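Local coordinates for protein beta subunit of photoactivated adenylyl cyclase (Beggiatoa sp. PS, PDB 5M27) that senses blue light through a flavin-binding BLUF domain and probably converts ATP to cyclic AMP in a class III adenylyl cyclase domain, at residues Y10-S15 against D72-I77; E153-F158 against A208-E213; S159-F164 against I178-Y183. All blocks are in the same frame, centred on the assembly; numbering follows the deposited sequence.

Contact 1 (Y10-S15 against D72-I77). With FMN (flavin mononucleotide), chain H.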
loop_
_atom_site.group_PDB
_atom_site.type_symbol
_atom_site.label_atom_id
_atom_site.label_comp_id
_atom_site.label_asym_id
_atom_site.label_seq_id
_atom_site.Cartn_x
_atom_site.Cartn_y
_atom_site.Cartn_z
ATOM N N TYR B 10 18.020 -0.359 -13.562
ATOM C CA TYR B 10 16.822 0.457 -13.494
ATOM C C TYR B 10 15.955 0.167 -14.706
ATOM O O TYR B 10 16.426 -0.355 -15.724
ATOM C CB TYR B 10 17.158 1.955 -13.406
ATOM C CG TYR B 10 17.600 2.598 -14.702
ATOM C CD1 TYR B 10 16.673 3.095 -15.622
ATOM C CD2 TYR B 10 18.949 2.717 -15.009
ATOM C CE1 TYR B 10 17.099 3.695 -16.825
ATOM C CE2 TYR B 10 19.369 3.307 -16.177
ATOM C CZ TYR B 10 18.452 3.797 -17.083
ATOM O OH TYR B 10 18.917 4.364 -18.268
ATOM N N ILE B 11 14.670 0.493 -14.579
ATOM C CA ILE B 11 13.774 0.483 -15.727
ATOM C C ILE B 11 13.190 1.877 -15.894
ATOM O O ILE B 11 13.136 2.672 -14.952
ATOM C CB ILE B 11 12.653 -0.573 -15.602
ATOM C CG1 ILE B 11 11.776 -0.300 -14.370
ATOM C CG2 ILE B 11 13.280 -1.968 -15.532
ATOM C CD1 ILE B 11 10.644 -1.310 -14.189
ATOM N N SER B 12 12.753 2.172 -17.116
ATOM C CA SER B 12 12.144 3.466 -17.397
ATOM C C SER B 12 11.153 3.335 -18.545
ATOM O O SER B 12 11.093 2.315 -19.238
ATOM C CB SER B 12 13.190 4.525 -17.750
ATOM O OG SER B 12 13.672 4.323 -19.066
ATOM N N LYS B 13 10.379 4.395 -18.745
ATOM C CA LYS B 13 9.420 4.466 -19.838
ATOM C C LYS B 13 10.001 5.296 -20.969
ATOM O O LYS B 13 10.410 6.440 -20.757
ATOM C CB LYS B 13 8.097 5.074 -19.367
ATOM C CG LYS B 13 6.928 4.810 -20.293
ATOM C CD LYS B 13 6.233 6.104 -20.656
ATOM C CE LYS B 13 4.908 5.850 -21.363
ATOM N NZ LYS B 13 5.057 5.122 -22.648
ATOM N N ILE B 14 10.040 4.712 -22.161
ATOM C CA ILE B 14 10.440 5.449 -23.351
ATOM C C ILE B 14 9.430 6.559 -23.624
ATOM O O ILE B 14 8.215 6.322 -23.654
ATOM C CB ILE B 14 10.560 4.496 -24.550
ATOM C CG1 ILE B 14 11.549 3.363 -24.235
ATOM C CG2 ILE B 14 10.962 5.270 -25.801
ATOM C CD1 ILE B 14 11.794 2.412 -25.384
ATOM N N SER B 15 9.929 7.778 -23.811
ATOM C CA SER B 15 9.073 8.950 -24.031
ATOM C C SER B 15 8.487 8.996 -25.446
ATOM O O SER B 15 9.016 8.374 -26.372
ATOM C CB SER B 15 9.861 10.237 -23.752
ATOM O OG SER B 15 10.823 10.479 -24.773
ATOM N N ASP B 72 15.534 13.673 -20.859
ATOM C CA ASP B 72 14.113 13.758 -21.183
ATOM C C ASP B 72 13.658 12.708 -22.188
ATOM O O ASP B 72 12.482 12.707 -22.567
ATOM C CB ASP B 72 13.766 15.160 -21.699
ATOM C CG ASP B 72 14.511 15.516 -22.958
ATOM O OD1 ASP B 72 15.741 15.720 -22.881
ATOM O OD2 ASP B 72 13.870 15.605 -24.022
ATOM N N ARG B 73 14.543 11.819 -22.628
ATOM C CA ARG B 73 14.134 10.729 -23.501
ATOM C C ARG B 73 13.516 9.555 -22.741
ATOM O O ARG B 73 13.079 8.591 -23.377
ATOM C CB ARG B 73 15.331 10.268 -24.334
ATOM C CG ARG B 73 15.812 11.346 -25.296
ATOM C CD ARG B 73 17.187 11.048 -25.885
ATOM N NE ARG B 73 18.266 11.459 -24.992
ATOM C CZ ARG B 73 19.551 11.472 -25.330
ATOM N NH1 ARG B 73 19.917 11.111 -26.552
ATOM N NH2 ARG B 73 20.470 11.858 -24.450
ATOM N N HIS B 74 13.439 9.616 -21.411
ATOM C CA HIS B 74 12.684 8.619 -20.666
ATOM C C HIS B 74 12.075 9.264 -19.432
ATOM O O HIS B 74 12.536 10.307 -18.962
ATOM C CB HIS B 74 13.539 7.399 -20.278
ATOM C CG HIS B 74 14.757 7.719 -19.468
ATOM N ND1 HIS B 74 15.434 6.759 -18.746
ATOM C CD2 HIS B 74 15.439 8.876 -19.284
ATOM C CE1 HIS B 74 16.469 7.313 -18.139
ATOM N NE2 HIS B 74 16.499 8.597 -18.454
ATOM N N THR B 75 11.012 8.631 -18.926
ATOM C CA THR B 75 10.295 9.065 -17.729
ATOM C C THR B 75 10.038 7.859 -16.832
ATOM O O THR B 75 10.279 6.707 -17.214
ATOM C CB THR B 75 8.948 9.744 -18.058
ATOM O OG1 THR B 75 8.026 8.770 -18.568
ATOM C CG2 THR B 75 9.117 10.843 -19.093
ATOM N N ASN B 76 9.545 8.148 -15.625
ATOM C CA ASN B 76 9.120 7.132 -14.650
ATOM C C ASN B 76 10.238 6.126 -14.365
ATOM O O ASN B 76 10.049 4.909 -14.415
ATOM C CB ASN B 76 7.843 6.431 -15.125
ATOM C CG ASN B 76 7.153 5.629 -14.018
ATOM O OD1 ASN B 76 6.329 4.750 -14.298
ATOM N ND2 ASN B 76 7.490 5.922 -12.758
ATOM N N ILE B 77 11.411 6.653 -14.030
ATOM C CA ILE B 77 12.601 5.830 -13.835
ATOM C C ILE B 77 12.571 5.218 -12.445
ATOM O O ILE B 77 12.329 5.912 -11.454
ATOM C CB ILE B 77 13.879 6.661 -14.021
ATOM C CG1 ILE B 77 14.096 7.008 -15.486
ATOM C CG2 ILE B 77 15.090 5.926 -13.437
ATOM C CD1 ILE B 77 13.433 8.296 -15.906
HETATM N N1 FMN H . 24.970 8.268 -21.289
HETATM C C2 FMN H . 26.170 7.665 -20.964
HETATM O O2 FMN H . 27.228 8.300 -20.991
HETATM N N3 FMN H . 26.194 6.341 -20.587
HETATM C C4 FMN H . 25.026 5.617 -20.544
HETATM O O4 FMN H . 25.092 4.441 -20.211
HETATM C C4A FMN H . 23.811 6.219 -20.870
HETATM N N5 FMN H . 22.639 5.490 -20.822
HETATM C C5A FMN H . 21.434 6.077 -21.151
HETATM C C6 FMN H . 20.251 5.337 -21.109
HETATM C C7 FMN H . 19.033 5.932 -21.441
HETATM C C7M FMN H . 17.759 5.141 -21.393
HETATM C C8 FMN H . 19.004 7.271 -21.812
HETATM C C8M FMN H . 17.702 7.928 -22.163
HETATM C C9 FMN H . 20.187 8.008 -21.854
HETATM C C9A FMN H . 21.407 7.417 -21.529
HETATM N N10 FMN H . 22.575 8.162 -21.576
HETATM C C10 FMN H . 23.783 7.561 -21.248
HETATM C "C1'" FMN H . 22.481 9.608 -22.003
HETATM C "C2'" FMN H . 23.004 10.630 -20.989
HETATM O "O2'" FMN H . 22.071 10.738 -19.936
HETATM C "C3'" FMN H . 23.229 12.019 -21.611
HETATM O "O3'" FMN H . 22.178 12.335 -22.497
HETATM C "C4'" FMN H . 24.541 12.155 -22.379
HETATM O "O4'" FMN H . 25.144 10.902 -22.562
HETATM C "C5'" FMN H . 25.551 12.984 -21.615
HETATM O "O5'" FMN H . 25.708 14.273 -22.147
HETATM P P FMN H . 27.066 15.059 -21.786
HETATM O O1P FMN H . 28.133 14.544 -22.733
HETATM O O2P FMN H . 27.511 14.771 -20.366
HETATM O O3P FMN H . 26.826 16.541 -21.958
#

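Contact 2 (E153-F158 against A208-E213)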
loop_
_atom_site.group_PDB
_atom_site.type_symbol
_atom_site.label_atom_id
_atom_site.label_comp_id
_atom_site.label_asym_id
_atom_site.label_seq_id
_atom_site.Cartn_x
_atom_site.Cartn_y
_atom_site.Cartn_z
ATOM N N GLU B 153 11.560 12.811 13.987
ATOM C CA GLU B 153 10.720 13.927 14.399
ATOM C C GLU B 153 9.912 14.410 13.193
ATOM O O GLU B 153 10.485 14.787 12.163
ATOM C CB GLU B 153 11.596 15.033 14.982
ATOM C CG GLU B 153 12.387 14.581 16.201
ATOM C CD GLU B 153 13.587 15.459 16.501
ATOM O OE1 GLU B 153 14.617 15.369 15.793
ATOM O OE2 GLU B 153 13.492 16.251 17.445
ATOM N N LYS B 154 8.583 14.388 13.305
ATOM C CA LYS B 154 7.743 14.693 12.154
ATOM C C LYS B 154 6.596 15.610 12.536
ATOM O O LYS B 154 6.057 15.569 13.649
ATOM C CB LYS B 154 7.139 13.430 11.507
ATOM C CG LYS B 154 8.095 12.557 10.764
ATOM C CD LYS B 154 8.529 13.179 9.442
ATOM C CE LYS B 154 9.066 12.082 8.484
ATOM N NZ LYS B 154 9.678 12.706 7.275
ATOM N N ILE B 155 6.202 16.422 11.586
ATOM C CA ILE B 155 4.933 17.119 11.687
ATOM C C ILE B 155 3.926 16.251 10.952
ATOM O O ILE B 155 4.151 15.887 9.792
ATOM C CB ILE B 155 5.014 18.533 11.098
ATOM C CG1 ILE B 155 5.777 19.445 12.067
ATOM C CG2 ILE B 155 3.608 19.081 10.766
ATOM C CD1 ILE B 155 6.249 20.745 11.462
ATOM N N ILE B 156 2.849 15.877 11.631
ATOM C CA ILE B 156 1.798 15.073 11.013
ATOM C C ILE B 156 0.680 15.996 10.523
ATOM O O ILE B 156 0.251 16.906 11.245
ATOM C CB ILE B 156 1.271 14.008 11.984
ATOM C CG1 ILE B 156 2.454 13.164 12.501
ATOM C CG2 ILE B 156 0.166 13.142 11.303
ATOM C CD1 ILE B 156 3.265 12.494 11.377
ATOM N N PHE B 157 0.220 15.753 9.304
ATOM C CA PHE B 157 -0.853 16.514 8.654
ATOM C C PHE B 157 -2.029 15.575 8.474
ATOM O O PHE B 157 -1.855 14.456 7.964
ATOM C CB PHE B 157 -0.365 17.054 7.302
ATOM C CG PHE B 157 -1.447 17.656 6.393
ATOM C CD1 PHE B 157 -2.332 16.844 5.674
ATOM C CD2 PHE B 157 -1.453 19.026 6.134
ATOM C CE1 PHE B 157 -3.286 17.400 4.827
ATOM C CE2 PHE B 157 -2.423 19.601 5.250
ATOM C CZ PHE B 157 -3.324 18.782 4.609
ATOM N N PHE B 158 -3.214 16.020 8.907
ATOM C CA PHE B 158 -4.472 15.324 8.647
ATOM C C PHE B 158 -5.496 16.319 8.116
ATOM O O PHE B 158 -5.694 17.385 8.712
ATOM C CB PHE B 158 -5.037 14.667 9.907
ATOM C CG PHE B 158 -4.767 13.208 9.992
ATOM C CD1 PHE B 158 -5.436 12.335 9.184
ATOM C CD2 PHE B 158 -3.842 12.709 10.902
ATOM C CE1 PHE B 158 -5.184 10.982 9.246
ATOM C CE2 PHE B 158 -3.592 11.349 10.983
ATOM C CZ PHE B 158 -4.270 10.490 10.149
ATOM N N ALA B 208 -0.451 12.944 5.996
ATOM C CA ALA B 208 0.820 13.338 5.414
ATOM C C ALA B 208 1.782 13.700 6.538
ATOM O O ALA B 208 1.412 13.751 7.716
ATOM C CB ALA B 208 0.646 14.509 4.434
ATOM N N SER B 209 3.023 13.981 6.160
ATOM C CA SER B 209 4.023 14.340 7.153
ATOM C C SER B 209 4.981 15.359 6.565
ATOM O O SER B 209 5.260 15.351 5.359
ATOM C CB SER B 209 4.788 13.106 7.660
ATOM O OG SER B 209 5.801 12.683 6.737
ATOM N N PHE B 210 5.473 16.246 7.430
ATOM C CA PHE B 210 6.557 17.157 7.108
ATOM C C PHE B 210 7.686 16.954 8.107
ATOM O O PHE B 210 7.498 16.339 9.162
ATOM C CB PHE B 210 6.087 18.617 7.116
ATOM C CG PHE B 210 5.006 18.926 6.089
ATOM C CD1 PHE B 210 3.693 18.580 6.325
ATOM C CD2 PHE B 210 5.316 19.598 4.914
ATOM C CE1 PHE B 210 2.703 18.876 5.400
ATOM C CE2 PHE B 210 4.323 19.922 3.982
ATOM C CZ PHE B 210 3.024 19.555 4.223
ATOM N N THR B 211 8.877 17.453 7.762
ATOM C CA THR B 211 9.973 17.370 8.723
ATOM C C THR B 211 9.886 18.512 9.739
ATOM O O THR B 211 9.086 19.430 9.616
ATOM C CB THR B 211 11.333 17.399 8.027
ATOM O OG1 THR B 211 11.601 18.723 7.564
ATOM C CG2 THR B 211 11.389 16.408 6.885
ATOM N N LYS B 212 10.739 18.464 10.759
ATOM C CA LYS B 212 10.664 19.499 11.794
ATOM C C LYS B 212 11.098 20.866 11.276
ATOM O O LYS B 212 10.774 21.892 11.890
ATOM C CB LYS B 212 11.519 19.104 13.007
ATOM C CG LYS B 212 13.016 19.043 12.757
ATOM C CD LYS B 212 13.763 18.802 14.067
ATOM C CE LYS B 212 15.276 18.677 13.858
ATOM N NZ LYS B 212 15.982 18.123 15.071
ATOM N N GLU B 213 11.829 20.899 10.181
ATOM C CA GLU B 213 12.223 22.139 9.544
ATOM C C GLU B 213 11.173 22.677 8.574
ATOM O O GLU B 213 11.390 23.738 7.987
ATOM C CB GLU B 213 13.555 21.934 8.811
ATOM C CG GLU B 213 14.775 21.888 9.740
ATOM C CD GLU B 213 15.054 20.505 10.309
ATOM O OE1 GLU B 213 14.435 19.521 9.833
ATOM O OE2 GLU B 213 15.931 20.397 11.210
HETATM O O HOH W 1 8.001 13.838 5.716
#

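Contact 3 (S159-F164 against I178-Y183). With CA (calcium ion), chain L.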
loop_
_atom_site.group_PDB
_atom_site.type_symbol
_atom_site.label_atom_id
_atom_site.label_comp_id
_atom_site.label_asym_id
_atom_site.label_seq_id
_atom_site.Cartn_x
_atom_site.Cartn_y
_atom_site.Cartn_z
ATOM N N SER B 159 -6.169 15.959 7.028
ATOM C CA SER B 159 -7.274 16.755 6.505
ATOM C C SER B 159 -8.375 15.826 6.021
ATOM O O SER B 159 -8.114 14.677 5.635
ATOM C CB SER B 159 -6.842 17.694 5.354
ATOM O OG SER B 159 -6.586 17.003 4.141
ATOM N N ASP B 160 -9.615 16.314 6.055
ATOM C CA ASP B 160 -10.690 15.530 5.462
ATOM C C ASP B 160 -11.835 16.452 5.065
ATOM O O ASP B 160 -11.864 17.639 5.400
ATOM C CB ASP B 160 -11.148 14.392 6.395
ATOM C CG ASP B 160 -12.244 14.796 7.353
ATOM O OD1 ASP B 160 -12.235 15.943 7.815
ATOM O OD2 ASP B 160 -13.110 13.952 7.677
ATOM N N ILE B 161 -12.788 15.875 4.355
ATOM C CA ILE B 161 -13.848 16.645 3.717
ATOM C C ILE B 161 -14.952 16.908 4.734
ATOM O O ILE B 161 -15.362 15.998 5.458
ATOM C CB ILE B 161 -14.373 15.890 2.489
ATOM C CG1 ILE B 161 -13.232 15.752 1.462
ATOM C CG2 ILE B 161 -15.599 16.591 1.895
ATOM C CD1 ILE B 161 -13.596 14.896 0.238
ATOM N N LEU B 162 -15.413 18.156 4.800
ATOM C CA LEU B 162 -16.521 18.521 5.675
ATOM C C LEU B 162 -17.819 17.860 5.216
ATOM O O LEU B 162 -18.157 17.901 4.028
ATOM C CB LEU B 162 -16.718 20.031 5.676
ATOM C CG LEU B 162 -17.882 20.500 6.551
ATOM C CD1 LEU B 162 -17.513 20.301 8.020
ATOM C CD2 LEU B 162 -18.292 21.951 6.229
ATOM N N ALA B 163 -18.543 17.271 6.169
ATOM C CA ALA B 163 -19.883 16.713 5.949
ATOM C C ALA B 163 -19.845 15.630 4.880
ATOM O O ALA B 163 -20.760 15.492 4.058
ATOM C CB ALA B 163 -20.892 17.813 5.588
ATOM N N PHE B 164 -18.764 14.860 4.876
ATOM C CA PHE B 164 -18.588 13.886 3.813
ATOM C C PHE B 164 -19.687 12.823 3.829
ATOM O O PHE B 164 -20.090 12.337 2.770
ATOM C CB PHE B 164 -17.218 13.246 3.928
ATOM C CG PHE B 164 -16.942 12.272 2.856
ATOM C CD1 PHE B 164 -16.696 12.715 1.583
ATOM C CD2 PHE B 164 -16.948 10.915 3.121
ATOM C CE1 PHE B 164 -16.446 11.811 0.575
ATOM C CE2 PHE B 164 -16.691 10.003 2.121
ATOM C CZ PHE B 164 -16.437 10.461 0.833
ATOM N N ILE B 178 -15.670 11.564 -8.387
ATOM C CA ILE B 178 -15.092 12.728 -9.046
ATOM C C ILE B 178 -14.647 13.734 -7.988
ATOM O O ILE B 178 -13.531 14.235 -8.015
ATOM C CB ILE B 178 -16.118 13.381 -10.022
ATOM C CG1 ILE B 178 -16.339 12.511 -11.262
ATOM C CG2 ILE B 178 -15.681 14.763 -10.453
ATOM C CD1 ILE B 178 -17.303 13.107 -12.261
ATOM N N LEU B 179 -15.519 13.969 -7.022
ATOM C CA LEU B 179 -15.227 14.916 -5.981
ATOM C C LEU B 179 -14.033 14.513 -5.123
ATOM O O LEU B 179 -13.157 15.306 -4.871
ATOM C CB LEU B 179 -16.469 15.084 -5.109
ATOM C CG LEU B 179 -16.525 16.061 -3.952
ATOM C CD1 LEU B 179 -17.704 16.972 -4.059
ATOM C CD2 LEU B 179 -16.512 15.376 -2.611
ATOM N N VAL B 180 -14.011 13.267 -4.714
ATOM C CA VAL B 180 -12.953 12.815 -3.864
ATOM C C VAL B 180 -11.633 12.878 -4.595
ATOM O O VAL B 180 -10.653 13.286 -4.020
ATOM C CB VAL B 180 -13.227 11.469 -3.178
ATOM C CG1 VAL B 180 -11.981 10.992 -2.469
ATOM C CG2 VAL B 180 -14.362 11.593 -2.182
ATOM N N ASN B 181 -11.644 12.509 -5.869
ATOM C CA ASN B 181 -10.445 12.519 -6.672
ATOM C C ASN B 181 -9.915 13.925 -6.797
ATOM O O ASN B 181 -8.745 14.129 -6.716
ATOM C CB ASN B 181 -10.653 11.896 -8.042
ATOM C CG ASN B 181 -10.575 10.382 -8.027
ATOM O OD1 ASN B 181 -9.984 9.785 -7.174
ATOM N ND2 ASN B 181 -11.180 9.783 -8.990
ATOM N N ARG B 182 -10.809 14.879 -6.979
ATOM C CA ARG B 182 -10.414 16.265 -7.054
ATOM C C ARG B 182 -9.793 16.735 -5.727
ATOM O O ARG B 182 -8.804 17.388 -5.734
ATOM C CB ARG B 182 -11.574 17.167 -7.425
ATOM C CG ARG B 182 -11.144 18.560 -7.848
ATOM C CD ARG B 182 -10.311 18.550 -9.126
ATOM N NE ARG B 182 -10.026 19.893 -9.583
ATOM C CZ ARG B 182 -10.856 20.606 -10.312
ATOM N NH1 ARG B 182 -11.984 20.081 -10.684
ATOM N NH2 ARG B 182 -10.553 21.837 -10.668
ATOM N N TYR B 183 -10.399 16.360 -4.614
ATOM C CA TYR B 183 -9.882 16.733 -3.314
ATOM C C TYR B 183 -8.495 16.140 -3.085
ATOM O O TYR B 183 -7.584 16.852 -2.753
ATOM C CB TYR B 183 -10.835 16.258 -2.211
ATOM C CG TYR B 183 -10.360 16.509 -0.817
ATOM C CD1 TYR B 183 -10.160 17.788 -0.357
ATOM C CD2 TYR B 183 -10.083 15.459 0.030
ATOM C CE1 TYR B 183 -9.709 18.011 0.900
ATOM C CE2 TYR B 183 -9.628 15.667 1.299
ATOM C CZ TYR B 183 -9.434 16.953 1.730
ATOM O OH TYR B 183 -9.001 17.202 2.991
HETATM CA CA CA L . -15.449 13.693 6.644
HETATM O O HOH W 2 -15.597 11.052 6.557
#

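Contact 1 (Y10-S15 against D72-I77)
Ser12 and His74 meet through their side chains, and the flavin lies just beyond them. OG of Ser12 reaches ND1 of His74 at 3.0 Å, at the edge of the imidazole and in its plane; either partner could be the donor. With chi1 at 57°, the ring of His74 sits between its backbone N and carbonyl carbon, beside Ser12, and its turn (chi2 163°) points ND1 at the serine while NE2 bonds Ile68 O. One ring face receives CD1 of Ile77 over its centre, 3.7 Å above the plane; the opposite face carries the flavin methyl C8M nearer the rim. Tyr10 brings CE1 to the imidazole edge, and its OH, bonded to Gln52, lies 3.3 Å from flavin C6. The backbones pair antiparallel, with Lys13 N 2.8 Å from Thr75 O. Arg73, salt-bridged through NE to Asp71, brings NH2 within 2.6 Å of the ribityl O3'. With an alanine at His74, Ser12 OG would probably lose this partner and a gap is likely to open between Ile77 and the flavin methyl. Gripped at both nitrogens and covered on both faces, the imidazole has little freedom to turn beside the chromophore of this BLUF domain.

Contact 2 (E153-F158 against A208-E213)
Two neighbouring antiparallel strands of the cyclase domain's central sheet form this contact, 153-158 running against 208-211. Two hydrogen-bonded pairs set the register. Ile155 and Phe210 exchange bonds of 2.7 Å each, Ile155 N to Phe210 O and Phe210 N to Ile155 O. Phe157 N gives a nearly straight bond of 2.8 Å to Ala208 O, its N-H...O angle 174°, although the donor stands well above the carbonyl plane. The side chains of Ile155, Phe157, Ala208 and Phe210 share one face. There the benzyl carbon CB of Phe157 touches Phe210 at the ring edge, 4.0 Å from CE1, while the Phe157 ring, swung opposite its own backbone N (chi1 170°), runs past Ala208 CB. In the mixed sheet of a class III cyclase this face is covered by helices: Ile191 of helix 173-193 meets Phe157, Ala208 and Phe210, and helix 215-235 packs against both phenylalanines. Ile156 and Ser209 occupy the other face, where Ile156 CD1 approaches Ser209 CB. Lys154 bends at chi2 (-73°), which carries its chain over the neighbouring strand, CD 3.3 Å from Phe210 O, and a water joins its NZ to Ser209 OG. At the far end of the ladder the extended chain of Lys212 places NZ 3.2 Å from Glu153 OE1, a salt bridge that meets the carboxylate from above its plane.

Contact 3 (S159-F164 against I178-Y183)
A buried strand-to-helix contact joins the end of strand 150-161 and the turn after it to helix 173-193, which runs roughly antiparallel to the strand. Tyr183 provides most of the helix side. With CG trans to N about the CA-CB bond (chi1 176°), its ring extends from the helix toward the strand. Ile161 lies over one face of this ring in a CH-pi contact, CG1 3.6 Å from the centroid and 17° off the normal. The phenol oxygen OH of Tyr183 continues to Ser159 OG at 2.7 Å, a hydrogen bond in which either hydroxyl may give the proton; Thr247 OG1 is a second partner of the tyrosine. About one turn earlier in the helix, Leu179 CD2 and Val180 CG2 touch Ile161 CD1, and the same Val180 CG2 presses on Phe164, 3.5 Å from CE1, the two side chains crossing at about a right angle. This is the metal-binding end of an inner strand in the class III cyclase fold: the chain leaves the strand through a type II turn, Ile161 to Phe164, and Ala163 takes the N-cap position of the next helix. Calcium is held here by Asp160 OD2 and Ile161 O, each at 2.6 Å, with a water and Asp204 as further ligands. Arg287 forms a salt bridge with the other carboxylate oxygen of Asp160, OD1.

How the contacts relate
Contacts 2 and 3 share strand 150-161 of the cyclase domain and follow one another along it, their centres about 21 Å apart; both are buried. Contact 1 belongs to the photoreceptor domain, on the opposite side of the chain's centre, and is only partly buried. The chemistry follows the place. Contact 1 combines a short strand pairing, exposed at Lys13 and Thr75, with polar and aromatic groups turned to a flavin. Contact 2 is a sheet interior, a backbone ladder with apolar groups on one face, a salt bridge at one end and a buried lysine reached by water. Contact 3 replaces the ladder with side-chain packing on a helix, beside a metal. Helix 173-193 serves both cyclase contacts.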